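PDB 1K7J: protein yciO from Escherichia coli, which is of uncertain function but belongs to the SUA5 family and may bind double-stranded RNA. Local coordinates for residues T34-A39 against K180-I185; G120-S125 against S142-L147. All coordinates share one frame; numbering follows the deposited sequence.

Interaction 1 (T34-A39 against K180-I185); sequences TDSGYA and KPTTVI
Ser36 and Thr182 meet by van der Waals contact: the methyl CG2 of Thr182 packs against Ser36 CB at 3.6 Å, with Ser36 OG just beyond. Thr182 CG2 stands anti to its own carbonyl carbon (OG1 at chi1 59°), which turns the methyl to the serine and leaves OG1 to hydrogen-bond Thr98. Ser36 CB also rests on the backbone of Lys180 and Pro181. No direct hydrogen bond joins the segments; a water does, donating to Ser36 O at 3.0 Å and accepting from Thr182 N at 2.9 Å. The remaining polar contacts shape the turn itself. Thr34 OG1 accepts from Ser36 N (3.0 Å), making an ST turn, and donates to Gly37 O at 2.6 Å in the carbonyl plane. Gly37 O also takes Thr34 N, and two donors thus grip it. Ser36 OG donates to Asp35 OD2 from above the carboxylate plane, 44° out of it. Gly37, at phi 83°, has a backbone that would press a CB onto the preceding carbonyl oxygen. Altogether this is a tight beta-hairpin turn, between strands 30-34 and 37-43, docked on the loop leading into strand 183-186 beside a bound sulfate, in a YrdC-like fold.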
loop_
_atom_site.group_PDB
_atom_site.type_symbol
_atom_site.label_atom_id
_atom_site.label_comp_id
_atom_site.label_asym_id
_atom_site.label_seq_id
_atom_site.Cartn_x
_atom_site.Cartn_y
_atom_site.Cartn_z
ATOM N N THR A 34 7.471 -1.831 3.116
ATOM C CA THR A 34 7.314 -2.194 1.710
ATOM C C THR A 34 8.659 -1.867 1.073
ATOM O O THR A 34 9.560 -1.356 1.742
ATOM C CB THR A 34 6.217 -1.376 0.971
ATOM O OG1 THR A 34 6.694 -0.051 0.705
ATOM C CG2 THR A 34 4.943 -1.310 1.799
ATOM N N ASP A 35 8.801 -2.163 -0.212
ATOM C CA ASP A 35 10.043 -1.878 -0.920
ATOM C C ASP A 35 10.252 -0.370 -1.067
ATOM O O ASP A 35 11.376 0.088 -1.277
ATOM C CB ASP A 35 10.005 -2.514 -2.304
ATOM C CG ASP A 35 8.757 -2.140 -3.068
ATOM O OD1 ASP A 35 7.718 -2.798 -2.856
ATOM O OD2 ASP A 35 8.812 -1.173 -3.858
ATOM N N SER A 36 9.169 0.396 -0.963
ATOM C CA SER A 36 9.236 1.850 -1.090
ATOM C C SER A 36 8.692 2.557 0.149
ATOM O O SER A 36 7.660 3.228 0.092
ATOM C CB SER A 36 8.455 2.307 -2.327
ATOM O OG SER A 36 8.972 1.709 -3.505
ATOM N N GLY A 37 9.395 2.398 1.267
ATOM C CA GLY A 37 8.987 3.032 2.509
ATOM C C GLY A 37 7.935 2.268 3.291
ATOM O O GLY A 37 7.402 1.255 2.834
ATOM N N TYR A 38 7.640 2.754 4.493
ATOM C CA TYR A 38 6.629 2.123 5.331
ATOM C C TYR A 38 5.238 2.512 4.842
ATOM O O TYR A 38 5.067 3.523 4.165
ATOM C CB TYR A 38 6.832 2.530 6.793
ATOM C CG TYR A 38 7.855 1.662 7.494
ATOM C CD1 TYR A 38 7.486 0.436 8.051
ATOM C CD2 TYR A 38 9.199 2.032 7.550
ATOM C CE1 TYR A 38 8.429 -0.401 8.644
ATOM C CE2 TYR A 38 10.154 1.196 8.138
ATOM C CZ TYR A 38 9.758 -0.018 8.682
ATOM O OH TYR A 38 10.690 -0.855 9.259
ATOM N N ALA A 39 4.247 1.698 5.183
ATOM C CA ALA A 39 2.879 1.954 4.758
ATOM C C ALA A 39 1.890 1.634 5.863
ATOM O O ALA A 39 2.215 0.923 6.813
ATOM C CB ALA A 39 2.555 1.107 3.521
ATOM N N LYS A 180 12.113 7.415 -0.385
ATOM C CA LYS A 180 11.532 7.769 -1.674
ATOM C C LYS A 180 10.282 6.911 -1.858
ATOM O O LYS A 180 10.340 5.688 -1.747
ATOM C CB LYS A 180 12.528 7.499 -2.807
ATOM C CG LYS A 180 12.033 7.943 -4.180
ATOM C CD LYS A 180 13.047 7.651 -5.278
ATOM C CE LYS A 180 14.312 8.477 -5.118
ATOM N NZ LYS A 180 15.295 8.184 -6.204
ATOM N N PRO A 181 9.132 7.543 -2.130
ATOM C CA PRO A 181 7.881 6.800 -2.317
ATOM C C PRO A 181 7.812 6.146 -3.692
ATOM O O PRO A 181 8.719 6.303 -4.510
ATOM C CB PRO A 181 6.821 7.879 -2.136
ATOM C CG PRO A 181 7.481 9.069 -2.770
ATOM C CD PRO A 181 8.895 8.996 -2.213
ATOM N N THR A 182 6.741 5.401 -3.940
ATOM C CA THR A 182 6.571 4.754 -5.234
ATOM C C THR A 182 6.330 5.795 -6.320
ATOM O O THR A 182 5.919 6.927 -6.046
ATOM C CB THR A 182 5.338 3.829 -5.272
ATOM O OG1 THR A 182 4.167 4.601 -4.981
ATOM C CG2 THR A 182 5.466 2.691 -4.279
ATOM N N THR A 183 6.604 5.406 -7.557
ATOM C CA THR A 183 6.319 6.278 -8.678
ATOM C C THR A 183 4.854 5.967 -8.948
ATOM O O THR A 183 4.467 4.797 -9.038
ATOM C CB THR A 183 7.176 5.917 -9.892
ATOM O OG1 THR A 183 8.504 6.405 -9.674
ATOM C CG2 THR A 183 6.601 6.527 -11.171
ATOM N N VAL A 184 4.034 7.006 -9.040
ATOM C CA VAL A 184 2.610 6.813 -9.275
ATOM C C VAL A 184 2.279 7.129 -10.725
ATOM O O VAL A 184 2.543 8.230 -11.206
ATOM C CB VAL A 184 1.771 7.716 -8.343
ATOM C CG1 VAL A 184 0.286 7.477 -8.577
ATOM C CG2 VAL A 184 2.130 7.435 -6.890
ATOM N N ILE A 185 1.711 6.145 -11.415
ATOM C CA ILE A 185 1.336 6.295 -12.814
ATOM C C ILE A 185 -0.165 6.090 -12.959
ATOM O O ILE A 185 -0.696 5.075 -12.514
ATOM C CB ILE A 185 2.021 5.234 -13.706
ATOM C CG1 ILE A 185 3.540 5.261 -13.512
ATOM C CG2 ILE A 185 1.661 5.486 -15.172
ATOM C CD1 ILE A 185 4.203 6.545 -13.956
HETATM O O HOH W 1 5.540 4.762 -1.430
#

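Interaction 2 (G120-S125 against S142-L147); sequences GMRVPS and STSLML. With SO4 (sulfate ion), chain B.
The guanidinium of Arg122 meets Ser144 at its edge: OG lies near the plane, tilted 21° from it, and accepts from NH1 at 2.9 Å through a bent bond of 142°. Neither segment stacks a side chain on its faces. The arginine arrives nearly straight, with CG anti to the backbone N (chi1 180°) and the chain extended to NE, and this full reach carries NH1 from strand 118-122 to the serine. The other terminal nitrogen, NH2, makes a weak hydrogen bond to Thr34 OG1.

Ser144 relays the contact to a bound sulfate, probably taken from the crystallisation liquor. Its OG receives the arginine N-H and donates to sulfate O1 at 2.6 Å, while Ser144 N gives a straighter bond to sulfate O2 at 2.7 Å. Arg57 NH2 and Arg196 NH1 bind the same anion, so the site is consistent with an anion-binding pocket, to whose positive potential Arg122 may add from the second shell. Replacing Arg122 by an alanine is likely to leave Ser144 OG bonded to the sulfate but without its arginine donor, and Thr34 OG1 without its weak one.

Strand 66-68 runs between strands 118-122 and 140-144 in the sheet, and Arg122 crosses it, touching Thr66 and Met68. Thr143 packs on Ile53 and Arg57 of helix 47-57, and Leu145 on Ile160 and Leu164 of helix 157-164.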
loop_
_atom_site.group_PDB
_atom_site.type_symbol
_atom_site.label_atom_id
_atom_site.label_comp_id
_atom_site.label_asym_id
_atom_site.label_seq_id
_atom_site.Cartn_x
_atom_site.Cartn_y
_atom_site.Cartn_z
ATOM N N GLY A 120 -5.506 3.303 -6.297
ATOM C CA GLY A 120 -4.145 2.927 -6.631
ATOM C C GLY A 120 -3.899 1.453 -6.382
ATOM O O GLY A 120 -4.289 0.923 -5.340
HETATM N N MSE A 121 -3.266 0.791 -7.345
HETATM C CA MSE A 121 -2.961 -0.630 -7.241
HETATM C C MSE A 121 -1.454 -0.746 -7.061
HETATM O O MSE A 121 -0.683 -0.146 -7.815
HETATM C CB MSE A 121 -3.422 -1.355 -8.504
HETATM C CG MSE A 121 -4.896 -1.098 -8.858
HETATM SE SE MSE A 121 -6.137 -1.505 -7.414
HETATM C CE MSE A 121 -5.969 -3.422 -7.447
ATOM N N ARG A 122 -1.032 -1.524 -6.072
ATOM C CA ARG A 122 0.391 -1.634 -5.780
ATOM C C ARG A 122 0.818 -3.033 -5.352
ATOM O O ARG A 122 0.262 -3.602 -4.415
ATOM C CB ARG A 122 0.713 -0.614 -4.685
ATOM C CG ARG A 122 2.141 -0.527 -4.192
ATOM C CD ARG A 122 2.199 0.623 -3.191
ATOM N NE ARG A 122 3.406 0.650 -2.369
ATOM C CZ ARG A 122 3.635 1.569 -1.439
ATOM N NH1 ARG A 122 2.740 2.525 -1.224
ATOM N NH2 ARG A 122 4.754 1.536 -0.726
ATOM N N VAL A 123 1.801 -3.584 -6.059
ATOM C CA VAL A 123 2.335 -4.906 -5.748
ATOM C C VAL A 123 3.713 -4.694 -5.126
ATOM O O VAL A 123 4.644 -4.266 -5.804
ATOM C CB VAL A 123 2.499 -5.766 -7.020
ATOM C CG1 VAL A 123 3.092 -7.121 -6.661
ATOM C CG2 VAL A 123 1.149 -5.943 -7.713
ATOM N N PRO A 124 3.857 -4.980 -3.822
ATOM C CA PRO A 124 5.144 -4.805 -3.139
ATOM C C PRO A 124 6.110 -5.938 -3.475
ATOM O O PRO A 124 5.687 -7.051 -3.772
ATOM C CB PRO A 124 4.746 -4.791 -1.670
ATOM C CG PRO A 124 3.631 -5.789 -1.634
ATOM C CD PRO A 124 2.824 -5.464 -2.885
ATOM N N SER A 125 7.408 -5.658 -3.421
ATOM C CA SER A 125 8.401 -6.673 -3.753
ATOM C C SER A 125 9.146 -7.268 -2.557
ATOM O O SER A 125 9.837 -8.277 -2.701
ATOM C CB SER A 125 9.429 -6.089 -4.723
ATOM O OG SER A 125 10.194 -5.080 -4.080
ATOM N N SER A 142 -4.422 0.225 1.892
ATOM C CA SER A 142 -3.237 0.910 2.383
ATOM C C SER A 142 -3.036 2.309 1.831
ATOM O O SER A 142 -3.816 2.800 1.018
ATOM C CB SER A 142 -1.991 0.090 2.025
ATOM O OG SER A 142 -2.125 -1.272 2.390
ATOM N N THR A 143 -1.971 2.934 2.319
ATOM C CA THR A 143 -1.507 4.249 1.881
ATOM C C THR A 143 -0.049 4.276 2.310
ATOM O O THR A 143 0.346 3.561 3.237
ATOM C CB THR A 143 -2.224 5.451 2.570
ATOM O OG1 THR A 143 -1.820 5.537 3.943
ATOM C CG2 THR A 143 -3.728 5.314 2.478
ATOM N N SER A 144 0.769 5.064 1.625
ATOM C CA SER A 144 2.164 5.159 2.023
ATOM C C SER A 144 2.160 5.936 3.329
ATOM O O SER A 144 1.255 6.732 3.577
ATOM C CB SER A 144 2.975 5.926 0.979
ATOM O OG SER A 144 3.005 5.233 -0.254
ATOM N N LEU A 145 3.152 5.697 4.175
ATOM C CA LEU A 145 3.231 6.424 5.429
ATOM C C LEU A 145 4.192 7.589 5.247
ATOM O O LEU A 145 5.402 7.400 5.160
ATOM C CB LEU A 145 3.733 5.516 6.556
ATOM C CG LEU A 145 3.792 6.159 7.945
ATOM C CD1 LEU A 145 2.410 6.665 8.338
ATOM C CD2 LEU A 145 4.294 5.142 8.964
HETATM N N MSE A 146 3.654 8.797 5.150
HETATM C CA MSE A 146 4.513 9.962 5.016
HETATM C C MSE A 146 4.007 11.130 5.846
HETATM O O MSE A 146 2.808 11.249 6.097
HETATM C CB MSE A 146 4.686 10.350 3.538
HETATM C CG MSE A 146 3.483 10.168 2.624
HETATM SE SE MSE A 146 4.023 9.702 0.794
HETATM C CE MSE A 146 5.140 11.213 0.364
ATOM N N LEU A 147 4.934 11.974 6.295
ATOM C CA LEU A 147 4.581 13.141 7.099
ATOM C C LEU A 147 3.772 14.143 6.289
ATOM O O LEU A 147 3.842 14.167 5.058
ATOM C CB LEU A 147 5.839 13.833 7.638
ATOM C CG LEU A 147 6.504 13.273 8.900
ATOM C CD1 LEU A 147 5.470 13.207 10.011
ATOM C CD2 LEU A 147 7.086 11.900 8.637
HETATM S S SO4 B . 0.288 7.193 -1.604
HETATM O O1 SO4 B . 1.396 6.306 -2.005
HETATM O O2 SO4 B . -0.109 6.901 -0.217
HETATM O O3 SO4 B . 0.722 8.601 -1.698
HETATM O O4 SO4 B . -0.860 6.971 -2.503
#

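In the fold
From the N terminus, the chain first makes the turn between strands 30-34 and 37-43, the first half of interaction 1. Interaction 2 comes later and closes a short loop of 16 residues, mostly helix 127-136, between strands 118-122 and 140-144. Only at 180-185, where the chain runs into strand 183-186, does interaction 1 close its own loop of 140 residues, which encloses interaction 2 entirely. The two contact centres lie about 6 Å apart. Tyr38 O and Leu145 N, and Asp35 OD1 and Ser125 N, are probably hydrogen-bonded, joining the hairpin to both segments of interaction 2. Four strands separate 37-43 from 183-186 in the sheet, so interaction 1 joins distant parts, consistent with a curved sheet.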